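NADPH-flavin oxidoreductase (Vibrio parahaemolyticus serotype O3:K6, PDB 5UU6) probably uses NADPH to reduce flavins or nitro compounds through a bound FMN. Local coordinates at residues D143-I154 with P233-A241. Numbering follows the deposited sequence.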
ATOM      1  N   ASP A 143       9.705   1.439  17.807  1.00 15.89           N
ATOM      2  CA  ASP A 143      10.047   2.825  17.525  1.00 16.16           C
ATOM      3  C   ASP A 143      11.282   3.271  18.305  1.00 22.02           C
ATOM      4  O   ASP A 143      12.222   3.841  17.736  1.00 25.78           O
ATOM      5  CB  ASP A 143       8.801   3.674  17.863  1.00 19.21           C
ATOM      6  CG  ASP A 143       8.884   5.100  17.348  1.00 19.51           C
ATOM      7  OD1 ASP A 143       9.663   5.862  17.933  1.00 20.10           O
ATOM      8  OD2 ASP A 143       8.169   5.453  16.356  1.00 17.62           O
ATOM      9  N   GLU A 144      11.300   3.029  19.623  1.00 19.28           N
ATOM     10  CA  GLU A 144      12.454   3.451  20.410  1.00 19.68           C
ATOM     11  C   GLU A 144      13.695   2.663  20.002  1.00 33.75           C
ATOM     12  O   GLU A 144      14.801   3.208  19.967  1.00 20.92           O
ATOM     13  CB  GLU A 144      12.163   3.287  21.915  1.00 21.09           C
ATOM     14  CG  GLU A 144      10.957   4.135  22.380  1.00 33.32           C
ATOM     15  CD  GLU A 144      10.392   3.756  23.753  1.00 41.20           C
ATOM     16  OE1 GLU A 144       9.383   4.383  24.171  1.00 39.34           O
ATOM     17  OE2 GLU A 144      10.955   2.845  24.418  1.00 47.78           O
ATOM     18  N   LEU A 145      13.531   1.379  19.687  1.00 19.41           N
ATOM     19  CA  LEU A 145      14.682   0.561  19.329  1.00 21.41           C
ATOM     20  C   LEU A 145      15.343   1.053  18.038  1.00 20.83           C
ATOM     21  O   LEU A 145      16.565   0.987  17.905  1.00 21.91           O
ATOM     22  CB  LEU A 145      14.234  -0.906  19.199  1.00 25.26           C
ATOM     23  CG  LEU A 145      15.295  -1.916  18.749  1.00 27.16           C
ATOM     24  CD1 LEU A 145      16.342  -2.255  19.882  1.00 30.43           C
ATOM     25  CD2 LEU A 145      14.712  -3.162  18.138  1.00 22.27           C
ATOM     26  N   LEU A 146      14.564   1.573  17.087  1.00 21.24           N
ATOM     27  CA  LEU A 146      15.118   2.025  15.815  1.00 21.80           C
ATOM     28  C   LEU A 146      15.465   3.505  15.822  1.00 22.65           C
ATOM     29  O   LEU A 146      15.865   4.028  14.775  1.00 19.83           O
ATOM     30  CB  LEU A 146      14.146   1.743  14.667  1.00 13.91           C
ATOM     31  CG  LEU A 146      13.755   0.272  14.485  1.00 23.53           C
ATOM     32  CD1 LEU A 146      12.756   0.105  13.351  1.00 20.03           C
ATOM     33  CD2 LEU A 146      14.952  -0.638  14.266  1.00 19.44           C
ATOM     34  N   GLY A 147      15.304   4.179  16.961  1.00 25.16           N
ATOM     35  CA  GLY A 147      15.647   5.588  17.102  1.00 22.61           C
ATOM     36  C   GLY A 147      14.844   6.527  16.226  1.00 26.90           C
ATOM     37  O   GLY A 147      15.400   7.502  15.699  1.00 22.62           O
ATOM     38  N   LEU A 148      13.518   6.256  16.051  1.00 20.68           N
ATOM     39  CA  LEU A 148      12.777   7.118  15.130  1.00 25.18           C
ATOM     40  C   LEU A 148      12.495   8.480  15.767  1.00 27.31           C
ATOM     41  O   LEU A 148      12.109   8.549  16.939  1.00 26.33           O
ATOM     42  CB  LEU A 148      11.464   6.470  14.725  1.00 21.00           C
ATOM     43  CG  LEU A 148      11.581   5.069  14.137  1.00 21.44           C
ATOM     44  CD1 LEU A 148      10.180   4.619  13.802  1.00 24.58           C
ATOM     45  CD2 LEU A 148      12.454   5.122  12.889  1.00 15.23           C
ATOM     46  N   PRO A 149      12.662   9.570  15.014  1.00 19.54           N
ATOM     47  CA  PRO A 149      12.279  10.896  15.504  1.00 23.59           C
ATOM     48  C   PRO A 149      10.768  11.123  15.438  1.00 21.95           C
ATOM     49  O   PRO A 149       9.989  10.290  14.984  1.00 21.77           O
ATOM     50  CB  PRO A 149      13.003  11.841  14.541  1.00 23.04           C
ATOM     51  CG  PRO A 149      13.012  11.091  13.240  1.00 19.55           C
ATOM     52  CD  PRO A 149      13.179   9.622  13.636  1.00 23.10           C
ATOM     53  N   GLN A 150      10.364  12.291  15.913  1.00 17.41           N
ATOM     54  CA  GLN A 150       9.012  12.768  15.701  1.00 17.14           C
ATOM     55  C   GLN A 150       8.694  12.834  14.210  1.00 17.82           C
ATOM     56  O   GLN A 150       9.589  12.941  13.361  1.00 19.98           O
ATOM     57  CB  GLN A 150       8.854  14.147  16.358  1.00 25.68           C
ATOM     58  CG  GLN A 150       8.899  14.091  17.885  1.00 25.96           C
ATOM     59  CD  GLN A 150       7.827  13.165  18.459  1.00 28.02           C
ATOM     60  OE1 GLN A 150       8.118  12.038  18.865  1.00 36.14           O
ATOM     61  NE2 GLN A 150       6.588  13.631  18.473  1.00 20.37           N
ATOM     62  N   ASN A 151       7.403  12.730  13.889  1.00 15.70           N
ATOM     63  CA  ASN A 151       6.890  12.770  12.515  1.00 17.81           C
ATOM     64  C   ASN A 151       7.221  11.517  11.716  1.00 17.80           C
ATOM     65  O   ASN A 151       7.109  11.525  10.492  1.00 23.25           O
ATOM     66  CB  ASN A 151       7.394  14.007  11.740  1.00 22.11           C
ATOM     67  CG  ASN A 151       6.716  15.304  12.173  1.00 25.08           C
ATOM     68  OD1 ASN A 151       5.996  15.352  13.173  1.00 20.55           O
ATOM     69  ND2 ASN A 151       6.927  16.362  11.394  1.00 30.76           N
ATOM     70  N   THR A 152       7.655  10.441  12.368  1.00 14.69           N
ATOM     71  CA  THR A 152       7.835   9.140  11.725  1.00 13.96           C
ATOM     72  C   THR A 152       7.151   8.087  12.594  1.00 16.81           C
ATOM     73  O   THR A 152       6.955   8.295  13.796  1.00 18.39           O
ATOM     74  CB  THR A 152       9.320   8.775  11.537  1.00 17.75           C
ATOM     75  OG1 THR A 152       9.921   8.559  12.824  1.00 23.62           O
ATOM     76  CG2 THR A 152      10.057   9.891  10.892  1.00 18.54           C
ATOM     77  N   ALA A 153       6.800   6.952  11.987  1.00 14.90           N
ATOM     78  CA  ALA A 153       6.117   5.873  12.705  1.00 14.40           C
ATOM     79  C   ALA A 153       6.312   4.560  11.959  1.00 14.96           C
ATOM     80  O   ALA A 153       6.203   4.538  10.741  1.00 19.74           O
ATOM     81  CB  ALA A 153       4.615   6.145  12.850  1.00 13.59           C
ATOM     82  N   ILE A 154       6.582   3.461  12.684  1.00 13.45           N
ATOM     83  CA  ILE A 154       6.668   2.168  11.991  1.00 15.21           C
ATOM     84  C   ILE A 154       5.270   1.758  11.561  1.00 14.43           C
ATOM     85  O   ILE A 154       4.271   2.129  12.178  1.00 15.11           O
ATOM     86  CB  ILE A 154       7.293   1.050  12.847  1.00 19.22           C
ATOM     87  CG1 ILE A 154       6.388   0.786  14.043  1.00 21.82           C
ATOM     88  CG2 ILE A 154       8.734   1.406  13.272  1.00 24.20           C
ATOM     89  CD1 ILE A 154       6.033  -0.685  14.255  1.00 20.98           C
ATOM     90  N   PRO A 233      -2.853   6.232  20.096  1.00 17.57           N
ATOM     91  CA  PRO A 233      -1.859   6.894  20.970  1.00 15.85           C
ATOM     92  C   PRO A 233      -0.428   6.780  20.459  1.00 15.87           C
ATOM     93  O   PRO A 233       0.342   7.732  20.614  1.00 14.82           O
ATOM     94  CB  PRO A 233      -2.013   6.161  22.322  1.00 19.97           C
ATOM     95  CG  PRO A 233      -3.432   5.625  22.309  1.00 21.70           C
ATOM     96  CD  PRO A 233      -3.678   5.257  20.841  1.00 15.78           C
ATOM     97  N   TYR A 234      -0.032   5.624  19.910  1.00 13.80           N
ATOM     98  CA  TYR A 234       1.303   5.497  19.334  1.00 15.33           C
ATOM     99  C   TYR A 234       1.534   6.592  18.286  1.00 13.57           C
ATOM    100  O   TYR A 234       2.470   7.403  18.396  1.00 15.38           O
ATOM    101  CB  TYR A 234       1.493   4.102  18.704  1.00 14.19           C
ATOM    102  CG  TYR A 234       2.775   4.037  17.885  1.00 17.29           C
ATOM    103  CD1 TYR A 234       4.029   4.313  18.463  1.00 15.22           C
ATOM    104  CD2 TYR A 234       2.728   3.814  16.514  1.00 18.69           C
ATOM    105  CE1 TYR A 234       5.208   4.295  17.682  1.00 13.98           C
ATOM    106  CE2 TYR A 234       3.918   3.801  15.723  1.00 11.10           C
ATOM    107  CZ  TYR A 234       5.120   4.065  16.307  1.00 14.62           C
ATOM    108  OH  TYR A 234       6.244   4.060  15.494  1.00 17.41           O
ATOM    109  N   LEU A 235       0.659   6.642  17.276  1.00 12.14           N
ATOM    110  CA  LEU A 235       0.772   7.629  16.204  1.00 14.76           C
ATOM    111  C   LEU A 235       0.735   9.054  16.755  1.00 17.41           C
ATOM    112  O   LEU A 235       1.555   9.903  16.380  1.00 13.38           O
ATOM    113  CB  LEU A 235      -0.356   7.408  15.181  1.00 11.13           C
ATOM    114  CG  LEU A 235      -0.365   6.095  14.362  1.00 16.28           C
ATOM    115  CD1 LEU A 235      -1.647   5.994  13.510  1.00 17.75           C
ATOM    116  CD2 LEU A 235       0.846   5.925  13.444  1.00 14.74           C
ATOM    117  N   ASN A 236      -0.221   9.342  17.652  1.00 12.87           N
ATOM    118  CA  ASN A 236      -0.311  10.684  18.196  1.00 15.42           C
ATOM    119  C   ASN A 236       0.955  11.063  18.936  1.00 16.69           C
ATOM    120  O   ASN A 236       1.439  12.183  18.787  1.00 17.26           O
ATOM    121  CB  ASN A 236      -1.542  10.807  19.102  1.00 18.00           C
ATOM    122  CG  ASN A 236      -2.832  10.735  18.311  1.00 22.25           C
ATOM    123  OD1 ASN A 236      -2.817  10.832  17.057  1.00 21.08           O
ATOM    124  ND2 ASN A 236      -3.948  10.545  19.005  1.00 15.30           N
ATOM    125  N   GLY A 237       1.554  10.121  19.677  1.00 20.56           N
ATOM    126  CA  GLY A 237       2.821  10.408  20.349  1.00 24.64           C
ATOM    127  C   GLY A 237       3.974  10.744  19.412  1.00 23.80           C
ATOM    128  O   GLY A 237       4.939  11.378  19.843  1.00 20.12           O
ATOM    129  N   LYS A 238       3.906  10.335  18.139  1.00 18.94           N
ATOM    130  CA  LYS A 238       4.923  10.711  17.164  1.00 17.44           C
ATOM    131  C   LYS A 238       4.541  11.976  16.377  1.00 21.40           C
ATOM    132  O   LYS A 238       5.254  12.353  15.435  1.00 23.64           O
ATOM    133  CB  LYS A 238       5.186   9.566  16.166  1.00 16.04           C
ATOM    134  CG  LYS A 238       5.466   8.186  16.765  1.00 16.44           C
ATOM    135  CD  LYS A 238       6.671   8.175  17.786  1.00 27.03           C
ATOM    136  CE  LYS A 238       7.988   8.769  17.235  1.00 20.86           C
ATOM    137  NZ  LYS A 238       8.489   7.978  16.069  1.00 20.31           N
ATOM    138  N   GLY A 239       3.434  12.623  16.730  1.00 14.80           N
ATOM    139  CA  GLY A 239       2.969  13.806  16.022  1.00 15.32           C
ATOM    140  C   GLY A 239       2.031  13.557  14.853  1.00 17.48           C
ATOM    141  O   GLY A 239       1.721  14.503  14.123  1.00 23.11           O
ATOM    142  N   LEU A 240       1.546  12.338  14.656  1.00 14.61           N
ATOM    143  CA  LEU A 240       0.764  12.015  13.467  1.00 19.19           C
ATOM    144  C   LEU A 240      -0.684  11.709  13.819  1.00 13.87           C
ATOM    145  O   LEU A 240      -0.977  11.221  14.904  1.00 18.23           O
ATOM    146  CB  LEU A 240       1.365  10.808  12.717  1.00 20.71           C
ATOM    147  CG  LEU A 240       2.857  10.868  12.378  1.00 18.56           C
ATOM    148  CD1 LEU A 240       3.362   9.506  11.968  1.00 19.30           C
ATOM    149  CD2 LEU A 240       3.147  11.901  11.277  1.00 13.20           C
ATOM    150  N   ALA A 241      -1.574  11.928  12.852  1.00 14.41           N
ATOM    151  CA  ALA A 241      -2.953  11.459  12.915  1.00 15.28           C
ATOM    152  C   ALA A 241      -3.713  12.081  14.079  1.00 19.57           C
ATOM    153  O   ALA A 241      -4.526  11.393  14.717  1.00 21.33           O
ATOM    154  CB  ALA A 241      -3.016   9.926  13.016  1.00 17.26           C
TER
HETATM  155  O   HOH W   1       3.609  16.643  13.906  1.00 39.59           O
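The ammonium of K238 is gripped by three acceptors of segment 143-154. NZ forms a salt bridge with D143 OD2 (2.6 Å) and also donates to T152 O (2.8 Å) and P149 O, standing above the plane of both carbonyls. With all four side-chain torsions near -60°, the lysine chain is bent at chi2, chi3 and chi4 and curls back over the type II turn from P149 to T152. P149 O takes a second bond from T152 OG1, on the opposite face of its plane. D143 OD2 is shared too: its syn lone pair faces K238, while the anti one receives Y234 OH at 2.5 Å. The carboxylate is tilted 76° from the phenol ring, at whose edge I154 N lies in plane and donates to the same OH (2.9 Å). Two donors, one of them cationic, on a buried carboxylate oxygen would probably stabilise the ionised form of D143. N151 N hydrogen-bonds to K238 O (2.7 Å), and Q150 NE2 bonds to G237 O, which lies in the amide plane of Q150. One water joins N151 OD1 to G239 O at the Schellman motif of G239. A153 CB packs on L240 CD1 (3.7 Å), L235 CD2 and the tyrosine ring. The C-terminal helix 231-237 thus docks on helix 139-145 and the start of inner strand 152-161, which lies between strands 78-85 and 128-132, while Y184 of the second subunit packs on L148, P149 and T152.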